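Local coordinates for protein putative enoyl-CoA hydratase (Streptomyces coelicolor A3, PDB 3G64) that probably hydrates the double bond of enoyl-CoA thioesters as a member of the enoyl-CoA hydratase/isomerase family, at residues G128-L133 with F148-V153; G161-L166 with R177-G182. One frame throughout, in Å; residues are numbered along the deposited sequence.

Overall arrangement
Both contacts lie on the same side of the chain's centre, about 8 Å apart, centre to centre. They come in series along the chain. Contact 1 joins helix 127-134 to the loop that follows strand 145-147. Contact 2 then pairs helix 162-170 with helix 172-181. The two touch directly. Phe148 of contact 1 packs with its CB 3.5 Å from Leu179 CD2 of contact 2. Thr151 OG1 lies 2.9 Å from Met180 O, a probable hydrogen bond. The apolar side chains of the two contacts form one cluster around Phe148 in the crotonase-like fold, linking a core helix to the following helical pair. Both also reach a second subunit of the three-chain assembly.

Contact 1 of 2, residues G128-L133 with F148-V153; sequences GAVLAL and FLFTRV
Ala129 and Phe148 make the nearest backbone approach, with their CA atoms 6.4 Å apart, where helix 127-134 meets the loop after strand 145-147. This is core packing in the crotonase-like fold, between a helix and the turn that leads to a short 3-10 segment. No hydrogen bond crosses it, and all five touching residues are buried. The Phe148 ring carries most of the contact. Ala129 CB sits over one face of it in a CH-pi contact, 3.9 Å from the ring centroid and shifted toward the rim. The methyl lies 20° off the ring normal. Leu133 reaches the same ring from one helical turn further on. Its CG is anti to the backbone N (chi1 -176°), and its CD2 comes within 3.9 Å of Phe148 CE1. The two side chains cross at about a right angle. Leu178 and Leu179 of helix 172-181 also pack on Phe148. Val130 serves both rings. Its CG2 is 4.4 Å from Phe148 CD1, a looser approach. At Phe150 the same methyl meets the ring edge near its plane, with Val130 CG2 3.6 Å from Phe150 CZ.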
loop_
_atom_site.group_PDB
_atom_site.type_symbol
_atom_site.label_atom_id
_atom_site.label_comp_id
_atom_site.label_asym_id
_atom_site.label_seq_id
_atom_site.Cartn_x
_atom_site.Cartn_y
_atom_site.Cartn_z
ATOM N N GLY A 128 5.864 13.938 -16.628
ATOM C CA GLY A 128 4.579 14.588 -16.369
ATOM C C GLY A 128 3.665 13.760 -15.470
ATOM O O GLY A 128 3.009 14.267 -14.556
ATOM N N ALA A 129 3.639 12.457 -15.719
ATOM C CA ALA A 129 2.865 11.554 -14.885
ATOM C C ALA A 129 3.476 11.432 -13.476
ATOM O O ALA A 129 2.748 11.290 -12.496
ATOM C CB ALA A 129 2.777 10.153 -15.566
ATOM N N VAL A 130 4.804 11.504 -13.354
ATOM C CA VAL A 130 5.398 11.339 -12.015
ATOM C C VAL A 130 5.216 12.593 -11.185
ATOM O O VAL A 130 4.986 12.511 -9.973
ATOM C CB VAL A 130 6.891 10.912 -12.031
ATOM C CG1 VAL A 130 7.375 10.539 -10.555
ATOM C CG2 VAL A 130 7.083 9.731 -12.973
ATOM N N LEU A 131 5.309 13.753 -11.829
ATOM C CA LEU A 131 5.010 15.003 -11.137
ATOM C C LEU A 131 3.562 14.994 -10.636
ATOM O O LEU A 131 3.288 15.373 -9.503
ATOM C CB LEU A 131 5.225 16.188 -12.082
ATOM C CG LEU A 131 6.708 16.482 -12.350
ATOM C CD1 LEU A 131 6.833 17.662 -13.322
ATOM C CD2 LEU A 131 7.449 16.760 -11.016
ATOM N N ALA A 132 2.645 14.529 -11.472
ATOM C CA ALA A 132 1.253 14.400 -11.046
ATOM C C ALA A 132 1.151 13.443 -9.847
ATOM O O ALA A 132 0.494 13.731 -8.855
ATOM C CB ALA A 132 0.383 13.906 -12.211
ATOM N N LEU A 133 1.823 12.304 -9.944
ATOM C CA LEU A 133 1.761 11.296 -8.890
ATOM C C LEU A 133 2.337 11.825 -7.559
ATOM O O LEU A 133 1.894 11.433 -6.482
ATOM C CB LEU A 133 2.555 10.059 -9.369
ATOM C CG LEU A 133 2.596 8.786 -8.522
ATOM C CD1 LEU A 133 1.177 8.216 -8.392
ATOM C CD2 LEU A 133 3.546 7.782 -9.180
ATOM N N PHE A 148 3.005 5.946 -17.912
ATOM C CA PHE A 148 4.330 5.845 -17.270
ATOM C C PHE A 148 5.235 5.135 -18.231
ATOM O O PHE A 148 5.517 3.956 -18.057
ATOM C CB PHE A 148 4.203 5.092 -15.937
ATOM C CG PHE A 148 3.399 5.848 -14.910
ATOM C CD1 PHE A 148 4.022 6.751 -14.050
ATOM C CD2 PHE A 148 2.029 5.702 -14.841
ATOM C CE1 PHE A 148 3.278 7.467 -13.102
ATOM C CE2 PHE A 148 1.277 6.422 -13.891
ATOM C CZ PHE A 148 1.917 7.304 -13.023
ATOM N N LEU A 149 5.647 5.850 -19.277
ATOM C CA LEU A 149 6.188 5.216 -20.465
ATOM C C LEU A 149 7.739 5.180 -20.570
ATOM O O LEU A 149 8.300 5.085 -21.650
ATOM C CB LEU A 149 5.533 5.823 -21.711
ATOM C CG LEU A 149 5.454 7.340 -21.720
ATOM C CD1 LEU A 149 6.881 7.931 -21.533
ATOM C CD2 LEU A 149 4.787 7.823 -23.019
ATOM N N PHE A 150 8.429 5.226 -19.432
ATOM C CA PHE A 150 9.898 5.119 -19.459
ATOM C C PHE A 150 10.459 3.915 -20.206
ATOM O O PHE A 150 11.459 4.035 -20.941
ATOM C CB PHE A 150 10.411 5.142 -18.006
ATOM C CG PHE A 150 9.882 6.319 -17.246
ATOM C CD1 PHE A 150 10.350 7.592 -17.536
ATOM C CD2 PHE A 150 8.853 6.167 -16.336
ATOM C CE1 PHE A 150 9.834 8.703 -16.882
ATOM C CE2 PHE A 150 8.336 7.270 -15.663
ATOM C CZ PHE A 150 8.845 8.542 -15.932
ATOM N N THR A 151 9.860 2.742 -20.023
ATOM C CA THR A 151 10.424 1.576 -20.692
ATOM C C THR A 151 10.318 1.720 -22.221
ATOM O O THR A 151 11.064 1.075 -22.963
ATOM C CB THR A 151 9.784 0.260 -20.245
ATOM O OG1 THR A 151 8.401 0.273 -20.571
ATOM C CG2 THR A 151 9.970 0.012 -18.733
ATOM N N ARG A 152 9.397 2.565 -22.702
ATOM C CA ARG A 152 9.296 2.769 -24.161
ATOM C C ARG A 152 10.470 3.544 -24.749
ATOM O O ARG A 152 10.617 3.586 -25.986
ATOM C CB ARG A 152 8.043 3.554 -24.550
ATOM C CG ARG A 152 6.833 3.067 -23.880
ATOM C CD ARG A 152 6.089 2.177 -24.720
ATOM N NE ARG A 152 4.735 2.048 -24.183
ATOM C CZ ARG A 152 3.725 1.507 -24.847
ATOM N NH1 ARG A 152 3.902 1.097 -26.091
ATOM N NH2 ARG A 152 2.551 1.371 -24.270
ATOM N N VAL A 153 11.272 4.191 -23.897
ATOM C CA VAL A 153 12.500 4.844 -24.385
ATOM C C VAL A 153 13.742 4.049 -23.970
ATOM O O VAL A 153 14.871 4.503 -24.153
ATOM C CB VAL A 153 12.599 6.340 -23.973
ATOM C CG1 VAL A 153 11.335 7.079 -24.410
ATOM C CG2 VAL A 153 12.799 6.514 -22.466
#

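Contact 2 of 2, residues G161-L166 with R177-G182; sequences GAAYLL and RLLMLG
Leu166 and Leu179 meet through different first torsions: with CG of Leu166 anti to its backbone N (chi1 -168°) and CG of Leu179 anti to its carbonyl carbon (chi1 -69°), the two branched ends are brought alongside. The side chains slide past each other in opposite directions, and Leu166 CD2 comes 3.6 Å from Leu179 CG. The same methyl touches Leu178, with Leu166 CD2 3.8 Å from Leu178 CB. There the side chains cross at about a right angle. The branches of Leu179 divide the rest of the contact. Leu179 CD1 lies against the backbone of helix 162-170, 3.8 Å from Ala163 CA. Leu179 CD2 faces the Ala162 methyl, with 4.2 Å between CD2 and Ala162 CB. The two segments form a nearly antiparallel helix pair in the crotonase-like fold. The axes of 162-166 and 177-181 approach to 10.9 Å, with 156° between their N-to-C directions. Gly161 is the N-cap of the first helix, and its N forms a hydrogen bond with OD2 of Asp246 of the second subunit. Leu231 of that subunit also packs on Leu179. An alanine in place of Leu179 would probably open a gap between the helices and leave Leu166 CD2 without its nearest partner. Phe148 also packs on Leu166. On the Ala162 side, Leu179 CD1 also comes 3.9 Å from the carbonyl oxygen, Ala162 O.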
loop_
_atom_site.group_PDB
_atom_site.type_symbol
_atom_site.label_atom_id
_atom_site.label_comp_id
_atom_site.label_asym_id
_atom_site.label_seq_id
_atom_site.Cartn_x
_atom_site.Cartn_y
_atom_site.Cartn_z
ATOM N N GLY A 161 11.479 8.387 -8.744
ATOM C CA GLY A 161 10.607 8.020 -7.636
ATOM C C GLY A 161 9.330 7.274 -7.990
ATOM O O GLY A 161 8.577 6.901 -7.105
ATOM N N ALA A 162 9.076 7.051 -9.274
ATOM C CA ALA A 162 7.811 6.444 -9.692
ATOM C C ALA A 162 7.618 5.038 -9.122
ATOM O O ALA A 162 6.523 4.659 -8.792
ATOM C CB ALA A 162 7.722 6.399 -11.225
ATOM N N ALA A 163 8.684 4.259 -9.022
ATOM C CA ALA A 163 8.533 2.897 -8.538
ATOM C C ALA A 163 8.392 2.857 -7.011
ATOM O O ALA A 163 7.964 1.837 -6.442
ATOM C CB ALA A 163 9.703 2.015 -8.987
ATOM N N TYR A 164 8.747 3.954 -6.354
ATOM C CA TYR A 164 8.450 4.093 -4.921
ATOM C C TYR A 164 7.000 4.568 -4.740
ATOM O O TYR A 164 6.206 3.970 -3.980
ATOM C CB TYR A 164 9.417 5.099 -4.287
ATOM C CG TYR A 164 9.088 5.492 -2.862
ATOM C CD1 TYR A 164 9.585 4.753 -1.770
ATOM C CD2 TYR A 164 8.288 6.609 -2.597
ATOM C CE1 TYR A 164 9.278 5.119 -0.447
ATOM C CE2 TYR A 164 7.966 6.985 -1.278
ATOM C CZ TYR A 164 8.464 6.248 -0.212
ATOM O OH TYR A 164 8.136 6.649 1.084
ATOM N N LEU A 165 6.634 5.645 -5.432
ATOM C CA LEU A 165 5.301 6.207 -5.200
ATOM C C LEU A 165 4.178 5.342 -5.766
ATOM O O LEU A 165 3.155 5.151 -5.119
ATOM C CB LEU A 165 5.206 7.590 -5.808
ATOM C CG LEU A 165 6.033 8.667 -5.108
ATOM C CD1 LEU A 165 6.073 9.932 -5.995
ATOM C CD2 LEU A 165 5.471 8.982 -3.705
ATOM N N LEU A 166 4.350 4.811 -6.973
ATOM C CA LEU A 166 3.173 4.236 -7.637
ATOM C C LEU A 166 2.567 3.075 -6.843
ATOM O O LEU A 166 1.363 3.049 -6.630
ATOM C CB LEU A 166 3.438 3.876 -9.106
ATOM C CG LEU A 166 2.185 3.549 -9.952
ATOM C CD1 LEU A 166 1.125 4.686 -10.020
ATOM C CD2 LEU A 166 2.634 3.137 -11.354
ATOM N N ARG A 177 2.096 -3.291 -13.709
ATOM C CA ARG A 177 1.528 -3.271 -15.058
ATOM C C ARG A 177 1.772 -1.898 -15.679
ATOM O O ARG A 177 2.208 -1.788 -16.815
ATOM C CB ARG A 177 0.011 -3.573 -14.961
ATOM C CG ARG A 177 -0.792 -3.485 -16.240
ATOM C CD ARG A 177 -2.216 -4.019 -15.979
ATOM N NE ARG A 177 -2.941 -3.318 -14.901
ATOM C CZ ARG A 177 -3.615 -2.184 -15.094
ATOM N NH1 ARG A 177 -3.643 -1.640 -16.306
ATOM N NH2 ARG A 177 -4.277 -1.591 -14.095
ATOM N N LEU A 178 1.495 -0.843 -14.922
ATOM C CA LEU A 178 1.580 0.501 -15.474
ATOM C C LEU A 178 3.026 0.842 -15.860
ATOM O O LEU A 178 3.293 1.394 -16.928
ATOM C CB LEU A 178 1.083 1.503 -14.426
ATOM C CG LEU A 178 -0.375 1.953 -14.578
ATOM C CD1 LEU A 178 -1.275 0.745 -14.626
ATOM C CD2 LEU A 178 -0.733 2.880 -13.389
ATOM N N LEU A 179 3.950 0.532 -14.960
ATOM C CA LEU A 179 5.350 0.904 -15.159
ATOM C C LEU A 179 6.052 -0.002 -16.143
ATOM O O LEU A 179 6.922 0.429 -16.878
ATOM C CB LEU A 179 6.115 0.882 -13.834
ATOM C CG LEU A 179 5.715 1.992 -12.852
ATOM C CD1 LEU A 179 6.486 1.826 -11.542
ATOM C CD2 LEU A 179 5.999 3.331 -13.480
HETATM N N MSE A 180 5.714 -1.274 -16.177
HETATM C CA MSE A 180 6.470 -2.066 -17.127
HETATM C C MSE A 180 6.007 -1.957 -18.584
HETATM O O MSE A 180 6.827 -1.967 -19.499
HETATM C CB MSE A 180 6.526 -3.508 -16.722
HETATM C CG MSE A 180 7.955 -3.934 -16.927
HETATM SE SE MSE A 180 8.179 -5.777 -16.693
HETATM C CE MSE A 180 7.780 -5.791 -14.814
ATOM N N LEU A 181 4.706 -1.876 -18.800
ATOM C CA LEU A 181 4.203 -1.841 -20.183
ATOM C C LEU A 181 4.054 -0.420 -20.716
ATOM O O LEU A 181 4.055 -0.211 -21.922
ATOM C CB LEU A 181 2.845 -2.555 -20.269
ATOM C CG LEU A 181 2.856 -4.062 -19.923
ATOM C CD1 LEU A 181 1.427 -4.676 -19.881
ATOM C CD2 LEU A 181 3.722 -4.782 -20.919
ATOM N N GLY A 182 3.857 0.547 -19.815
ATOM C CA GLY A 182 3.732 1.929 -20.233
ATOM C C GLY A 182 2.466 2.237 -21.038
ATOM O O GLY A 182 2.466 3.166 -21.838
#